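Local coordinates for protein superoxide dismutase (Leishmania major, PDB 4F2N) that probably catalyses the dismutation of superoxide to dioxygen and hydrogen peroxide at a single iron ion, at residues 188-192 with 208-213; 49-54 with 195-201. One frame throughout, in Å; residues are numbered along the deposited sequence.

Interaction 1. Residues 188-192 with 208-213; sequences FTADV and YLKELW. With FE2 (Fe (II) ion), chain N.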
loop_
_atom_site.group_PDB
_atom_site.type_symbol
_atom_site.label_atom_id
_atom_site.label_comp_id
_atom_site.label_asym_id
_atom_site.label_seq_id
_atom_site.Cartn_x
_atom_site.Cartn_y
_atom_site.Cartn_z
ATOM N N PHE B 188 19.038 8.751 1.459
ATOM C CA PHE B 188 18.774 7.422 0.880
ATOM C C PHE B 188 17.329 7.019 1.153
ATOM O O PHE B 188 16.764 7.394 2.202
ATOM C CB PHE B 188 19.710 6.373 1.471
ATOM C CG PHE B 188 19.443 4.983 0.926
ATOM C CD1 PHE B 188 19.646 4.718 -0.434
ATOM C CD2 PHE B 188 18.906 3.975 1.737
ATOM C CE1 PHE B 188 19.361 3.471 -0.975
ATOM C CE2 PHE B 188 18.647 2.704 1.206
ATOM C CZ PHE B 188 18.867 2.461 -0.156
ATOM N N THR B 189 16.708 6.330 0.207
ATOM C CA THR B 189 15.357 5.781 0.421
ATOM C C THR B 189 15.191 4.391 -0.177
ATOM O O THR B 189 15.873 4.045 -1.154
ATOM C CB THR B 189 14.238 6.727 -0.115
ATOM O OG1 THR B 189 12.986 6.359 0.480
ATOM C CG2 THR B 189 14.061 6.617 -1.631
ATOM N N ALA B 190 14.278 3.604 0.394
ATOM C CA ALA B 190 13.826 2.347 -0.226
ATOM C C ALA B 190 12.320 2.434 -0.325
ATOM O O ALA B 190 11.625 2.720 0.670
ATOM C CB ALA B 190 14.227 1.144 0.623
ATOM N N ASP B 191 11.809 2.231 -1.529
ATOM C CA ASP B 191 10.352 2.169 -1.746
ATOM C C ASP B 191 9.854 0.833 -1.184
ATOM O O ASP B 191 10.381 -0.225 -1.567
ATOM C CB ASP B 191 10.109 2.195 -3.272
ATOM C CG ASP B 191 8.651 2.366 -3.653
ATOM O OD1 ASP B 191 7.775 2.432 -2.755
ATOM O OD2 ASP B 191 8.371 2.480 -4.889
ATOM N N VAL B 192 8.891 0.858 -0.260
ATOM C CA VAL B 192 8.291 -0.399 0.189
ATOM C C VAL B 192 6.786 -0.467 -0.096
ATOM O O VAL B 192 6.059 -1.271 0.495
ATOM C CB VAL B 192 8.620 -0.767 1.651
ATOM C CG1 VAL B 192 10.114 -1.008 1.831
ATOM C CG2 VAL B 192 8.198 0.369 2.563
ATOM N N TYR B 208 13.756 -8.694 -0.398
ATOM C CA TYR B 208 13.963 -7.527 -1.258
ATOM C C TYR B 208 14.880 -6.492 -0.589
ATOM O O TYR B 208 15.880 -6.083 -1.170
ATOM C CB TYR B 208 12.599 -6.909 -1.620
ATOM C CG TYR B 208 12.584 -5.418 -1.971
ATOM C CD1 TYR B 208 13.237 -4.925 -3.133
ATOM C CD2 TYR B 208 11.864 -4.517 -1.182
ATOM C CE1 TYR B 208 13.202 -3.560 -3.456
ATOM C CE2 TYR B 208 11.807 -3.168 -1.499
ATOM C CZ TYR B 208 12.449 -2.690 -2.641
ATOM O OH TYR B 208 12.381 -1.335 -2.970
ATOM N N LEU B 209 14.535 -6.096 0.640
ATOM C CA LEU B 209 15.331 -5.142 1.394
ATOM C C LEU B 209 16.766 -5.602 1.674
ATOM O O LEU B 209 17.708 -4.790 1.580
ATOM C CB LEU B 209 14.613 -4.751 2.700
ATOM C CG LEU B 209 13.349 -3.935 2.459
ATOM C CD1 LEU B 209 12.514 -3.928 3.729
ATOM C CD2 LEU B 209 13.670 -2.512 2.032
ATOM N N LYS B 210 16.941 -6.893 1.975
ATOM C CA LYS B 210 18.283 -7.432 2.176
ATOM C C LYS B 210 19.076 -7.388 0.854
ATOM O O LYS B 210 20.275 -7.080 0.847
ATOM C CB LYS B 210 18.230 -8.868 2.737
ATOM N N GLU B 211 18.426 -7.692 -0.267
ATOM C CA GLU B 211 19.169 -7.755 -1.528
ATOM C C GLU B 211 19.414 -6.363 -2.111
ATOM O O GLU B 211 20.379 -6.159 -2.835
ATOM C CB GLU B 211 18.481 -8.698 -2.527
ATOM C CG GLU B 211 18.506 -10.152 -2.058
ATOM C CD GLU B 211 17.933 -11.146 -3.059
ATOM O OE1 GLU B 211 17.874 -10.830 -4.273
ATOM O OE2 GLU B 211 17.547 -12.272 -2.627
ATOM N N LEU B 212 18.552 -5.404 -1.762
ATOM C CA LEU B 212 18.612 -4.049 -2.308
ATOM C C LEU B 212 19.987 -3.391 -2.164
ATOM O O LEU B 212 20.396 -2.614 -3.032
ATOM C CB LEU B 212 17.545 -3.161 -1.645
ATOM C CG LEU B 212 17.297 -1.778 -2.266
ATOM C CD1 LEU B 212 16.866 -1.815 -3.730
ATOM C CD2 LEU B 212 16.249 -1.038 -1.439
ATOM N N TRP B 213 20.706 -3.729 -1.087
ATOM C CA TRP B 213 22.015 -3.129 -0.841
ATOM C C TRP B 213 22.957 -3.326 -2.002
ATOM O O TRP B 213 23.811 -2.487 -2.234
ATOM C CB TRP B 213 22.654 -3.671 0.447
ATOM C CG TRP B 213 21.807 -3.467 1.678
ATOM C CD1 TRP B 213 21.305 -4.438 2.540
ATOM C CD2 TRP B 213 21.323 -2.184 2.221
ATOM N NE1 TRP B 213 20.555 -3.856 3.551
ATOM C CE2 TRP B 213 20.558 -2.512 3.431
ATOM C CE3 TRP B 213 21.482 -0.846 1.862
ATOM C CZ2 TRP B 213 19.937 -1.525 4.208
ATOM C CZ3 TRP B 213 20.854 0.144 2.663
ATOM C CH2 TRP B 213 20.112 -0.198 3.807
HETATM FE FE FE2 N . 7.010 3.004 -6.154
HETATM O O HOH W 1 5.838 3.952 -4.472
#

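Interaction 2. Residues 49-54 with 195-201; sequences VMSPRQ and HAYYKDF. With FE2 (Fe (II) ion), chain N.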
loop_
_atom_site.group_PDB
_atom_site.type_symbol
_atom_site.label_atom_id
_atom_site.label_comp_id
_atom_site.label_asym_id
_atom_site.label_seq_id
_atom_site.Cartn_x
_atom_site.Cartn_y
_atom_site.Cartn_z
ATOM N N VAL B 49 19.419 -7.172 -8.807
ATOM C CA VAL B 49 18.259 -7.165 -7.903
ATOM C C VAL B 49 16.899 -7.045 -8.610
ATOM O O VAL B 49 16.006 -7.860 -8.351
ATOM C CB VAL B 49 18.430 -6.103 -6.797
ATOM C CG1 VAL B 49 17.181 -5.991 -5.903
ATOM C CG2 VAL B 49 19.676 -6.449 -5.985
ATOM N N MET B 50 16.765 -6.059 -9.498
ATOM C CA MET B 50 15.507 -5.784 -10.220
ATOM C C MET B 50 15.528 -6.251 -11.677
ATOM O O MET B 50 16.365 -5.800 -12.440
ATOM C CB MET B 50 15.240 -4.284 -10.245
ATOM C CG MET B 50 14.767 -3.726 -8.902
ATOM S SD MET B 50 14.475 -1.963 -9.100
ATOM C CE MET B 50 14.425 -1.489 -7.380
ATOM N N SER B 51 14.559 -7.082 -12.061
ATOM C CA SER B 51 14.436 -7.553 -13.440
ATOM C C SER B 51 14.021 -6.410 -14.374
ATOM O O SER B 51 13.486 -5.398 -13.918
ATOM C CB SER B 51 13.376 -8.650 -13.510
ATOM O OG SER B 51 12.089 -8.072 -13.305
ATOM N N PRO B 52 14.256 -6.577 -15.696
ATOM C CA PRO B 52 13.772 -5.598 -16.668
ATOM C C PRO B 52 12.276 -5.300 -16.509
ATOM O O PRO B 52 11.887 -4.114 -16.451
ATOM C CB PRO B 52 14.093 -6.271 -18.029
ATOM C CG PRO B 52 15.342 -7.059 -17.725
ATOM C CD PRO B 52 15.140 -7.594 -16.329
ATOM N N ARG B 53 11.451 -6.345 -16.379
ATOM C CA ARG B 53 10.005 -6.118 -16.253
ATOM C C ARG B 53 9.658 -5.403 -14.940
ATOM O O ARG B 53 8.805 -4.516 -14.943
ATOM C CB ARG B 53 9.195 -7.411 -16.451
ATOM C CG ARG B 53 7.684 -7.255 -16.253
ATOM C CD ARG B 53 7.097 -6.215 -17.202
ATOM N NE ARG B 53 5.653 -6.365 -17.391
ATOM C CZ ARG B 53 4.949 -5.673 -18.283
ATOM N NH1 ARG B 53 5.564 -4.805 -19.085
ATOM N NH2 ARG B 53 3.645 -5.881 -18.415
ATOM N N GLN B 54 10.319 -5.751 -13.837
ATOM C CA GLN B 54 10.049 -5.035 -12.557
ATOM C C GLN B 54 10.336 -3.547 -12.703
ATOM O O GLN B 54 9.550 -2.690 -12.228
ATOM C CB GLN B 54 10.885 -5.630 -11.412
ATOM C CG GLN B 54 10.812 -4.898 -10.083
ATOM C CD GLN B 54 9.464 -5.081 -9.391
ATOM O OE1 GLN B 54 9.282 -5.999 -8.575
ATOM N NE2 GLN B 54 8.506 -4.224 -9.733
ATOM N N HIS B 195 4.280 -2.721 -4.986
ATOM C CA HIS B 195 4.690 -2.697 -6.395
ATOM C C HIS B 195 6.182 -2.549 -6.593
ATOM O O HIS B 195 6.670 -2.872 -7.687
ATOM C CB HIS B 195 3.923 -1.616 -7.210
ATOM C CG HIS B 195 4.342 -0.199 -6.908
ATOM N ND1 HIS B 195 3.469 0.737 -6.421
ATOM C CD2 HIS B 195 5.589 0.456 -7.051
ATOM C CE1 HIS B 195 4.122 1.925 -6.256
ATOM N NE2 HIS B 195 5.423 1.748 -6.628
ATOM N N ALA B 196 6.932 -2.070 -5.587
ATOM C CA ALA B 196 8.384 -1.881 -5.802
ATOM C C ALA B 196 9.071 -3.228 -5.961
ATOM O O ALA B 196 10.111 -3.344 -6.655
ATOM C CB ALA B 196 9.028 -1.076 -4.669
ATOM N N TYR B 197 8.504 -4.262 -5.348
ATOM C CA TYR B 197 9.207 -5.561 -5.303
ATOM C C TYR B 197 8.349 -6.747 -5.673
ATOM O O TYR B 197 8.868 -7.862 -5.696
ATOM C CB TYR B 197 9.783 -5.806 -3.883
ATOM C CG TYR B 197 8.730 -5.779 -2.778
ATOM C CD1 TYR B 197 8.021 -6.938 -2.413
ATOM C CD2 TYR B 197 8.432 -4.596 -2.106
ATOM C CE1 TYR B 197 7.038 -6.885 -1.400
ATOM C CE2 TYR B 197 7.480 -4.547 -1.101
ATOM C CZ TYR B 197 6.775 -5.687 -0.769
ATOM O OH TYR B 197 5.825 -5.648 0.220
ATOM N N TYR B 198 7.047 -6.558 -5.923
ATOM C CA TYR B 198 6.168 -7.742 -6.037
ATOM C C TYR B 198 6.442 -8.601 -7.271
ATOM O O TYR B 198 6.226 -9.820 -7.239
ATOM C CB TYR B 198 4.671 -7.408 -5.964
ATOM C CG TYR B 198 3.890 -8.454 -5.188
ATOM C CD1 TYR B 198 3.849 -8.420 -3.800
ATOM C CD2 TYR B 198 3.240 -9.499 -5.842
ATOM C CE1 TYR B 198 3.147 -9.379 -3.071
ATOM C CE2 TYR B 198 2.555 -10.488 -5.134
ATOM C CZ TYR B 198 2.504 -10.416 -3.750
ATOM O OH TYR B 198 1.817 -11.378 -3.034
ATOM N N LYS B 199 6.858 -7.957 -8.354
ATOM C CA LYS B 199 7.151 -8.704 -9.593
ATOM C C LYS B 199 8.266 -9.718 -9.371
ATOM O O LYS B 199 8.171 -10.850 -9.829
ATOM C CB LYS B 199 7.483 -7.751 -10.754
ATOM C CG LYS B 199 7.781 -8.444 -12.089
ATOM C CD LYS B 199 6.507 -9.041 -12.672
ATOM C CE LYS B 199 6.802 -9.882 -13.906
ATOM N NZ LYS B 199 5.504 -10.301 -14.502
ATOM N N ASP B 200 9.332 -9.332 -8.677
ATOM C CA ASP B 200 10.483 -10.247 -8.519
ATOM C C ASP B 200 10.482 -11.034 -7.211
ATOM O O ASP B 200 11.005 -12.156 -7.166
ATOM C CB ASP B 200 11.796 -9.468 -8.594
ATOM C CG ASP B 200 11.989 -8.750 -9.929
ATOM O OD1 ASP B 200 11.346 -9.125 -10.934
ATOM O OD2 ASP B 200 12.832 -7.822 -9.970
ATOM N N PHE B 201 9.920 -10.435 -6.149
ATOM C CA PHE B 201 10.020 -11.002 -4.808
ATOM C C PHE B 201 8.670 -11.422 -4.227
ATOM O O PHE B 201 8.618 -11.931 -3.092
ATOM C CB PHE B 201 10.676 -9.995 -3.850
ATOM C CG PHE B 201 12.133 -9.766 -4.126
ATOM C CD1 PHE B 201 13.089 -10.614 -3.568
ATOM C CD2 PHE B 201 12.549 -8.743 -4.984
ATOM C CE1 PHE B 201 14.445 -10.415 -3.841
ATOM C CE2 PHE B 201 13.903 -8.543 -5.262
ATOM C CZ PHE B 201 14.845 -9.365 -4.680
HETATM FE FE FE2 N . 7.010 3.004 -6.154
HETATM O O HOH W 1 5.838 3.952 -4.472
#

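Interaction 1. Residues 188-192 with 208-213
A190 on the strand and the leucines L209 and L212 on the helix meet at the centre of this contact, in the alpha/beta C-terminal domain of the iron/manganese superoxide dismutase fold. Here the edge strand 185-191 of a three-stranded antiparallel sheet is covered by helix 205-212, the two short segments running roughly antiparallel at 144° with their axes 10.3 Å apart. The single methyl of A190 is a small bump pointing at the helix, and two larger knobs close on it: L212 CD2 lies 3.6 Å from A190 CB, and L209 CD2 touches the same methyl. A small residue suits this place because the two leucine ends already fill the space before it. L209 CD2 serves twice, for V192 CG1 also rests on it at 3.9 Å, the two side chains crossing at about a right angle.

At the far end, F188 and W213 fill the interface with rings. Their planes are only 30° apart but slid so far apart that the rings barely overlap; the closest atoms are F188 CE2 and W213 CZ3, 3.7 Å apart. F144 from helix 137-149 packs against both rings, while the indole nitrogen of W213 is held by Q145.

Y208 closes the end near the metal. The chi1 torsion of Y208 swings CG away from its own backbone N, sending the phenol ring toward the strand, and V192 CG1 lies at the ring edge. D191, one of the iron ligands, binds the metal through OD2 at 1.9 Å; its OD1 accepts from W193 N. Its backbone carbonyl serves the helix instead: Y208 OH donates to D191 O at 2.7 Å, in the carbonyl plane, with a C=O...O angle of 146°.

Interaction 2. Residues 49-54 with 195-201
D200 presents its carboxylate to the start of helix 52-71, where S51 is the N-cap; this joins the alpha-hairpin domain of the superoxide dismutase fold to the C-terminal domain. Both carboxylate oxygens are used. S51 N donates to D200 OD2 on the syn side, 25° out of the carboxylate plane and nearly straight at 171°, while S51 OG gives its proton to the syn lone pair of D200 OD1 at 2.7 Å. Serine suits the cap because OG, held between its backbone N and carbonyl carbon, also accepts from Q54 N at 3.0 Å. The acid's negative charge at this helix N-terminus would probably be favourable.

Q54 crosses D200 obliquely, its amide plane 69° from the carboxylate, and passes K199 in the opposite direction. A bend at chi2 brings the amide over the turn at 195-200: NE2 makes a weak bond to H195 O, and OE1 accepts weakly from D200 N. A long neutral amide can thus offer a donor and an acceptor to one backbone turn. H195 itself coordinates the iron through NE2.

On the side facing the second subunit, R53 CG lies 3.6 Å from K199 CE, and their charged ends both pair with E202 of the second subunit; R53 NH1 also forms a salt bridge with E56 of its own chain. F201 fills the other flank, its CE2 4.2 Å from V49 CG1.

In the fold
The centres of interactions 1 and 2 lie 12 Å apart, and their segments alternate along the chain: strand 185-191 leads through 195-201 into helix 205-212. Each supplies one iron ligand, D191 and H195, and H58 and H108 from the alpha-hairpin domain complete the protein ligands, with water 1 bound 2.3 Å from the iron. The contacts also touch directly. A196 CB packs 3.5 Å from D191 O, and Y197 CB lies 3.4 Å from Y208 CG, so the second ligand's turn rests on the strand and helix of the first. V49 CG2 meets E211 O at 3.2 Å, bringing the 49-54 segment against the same helix.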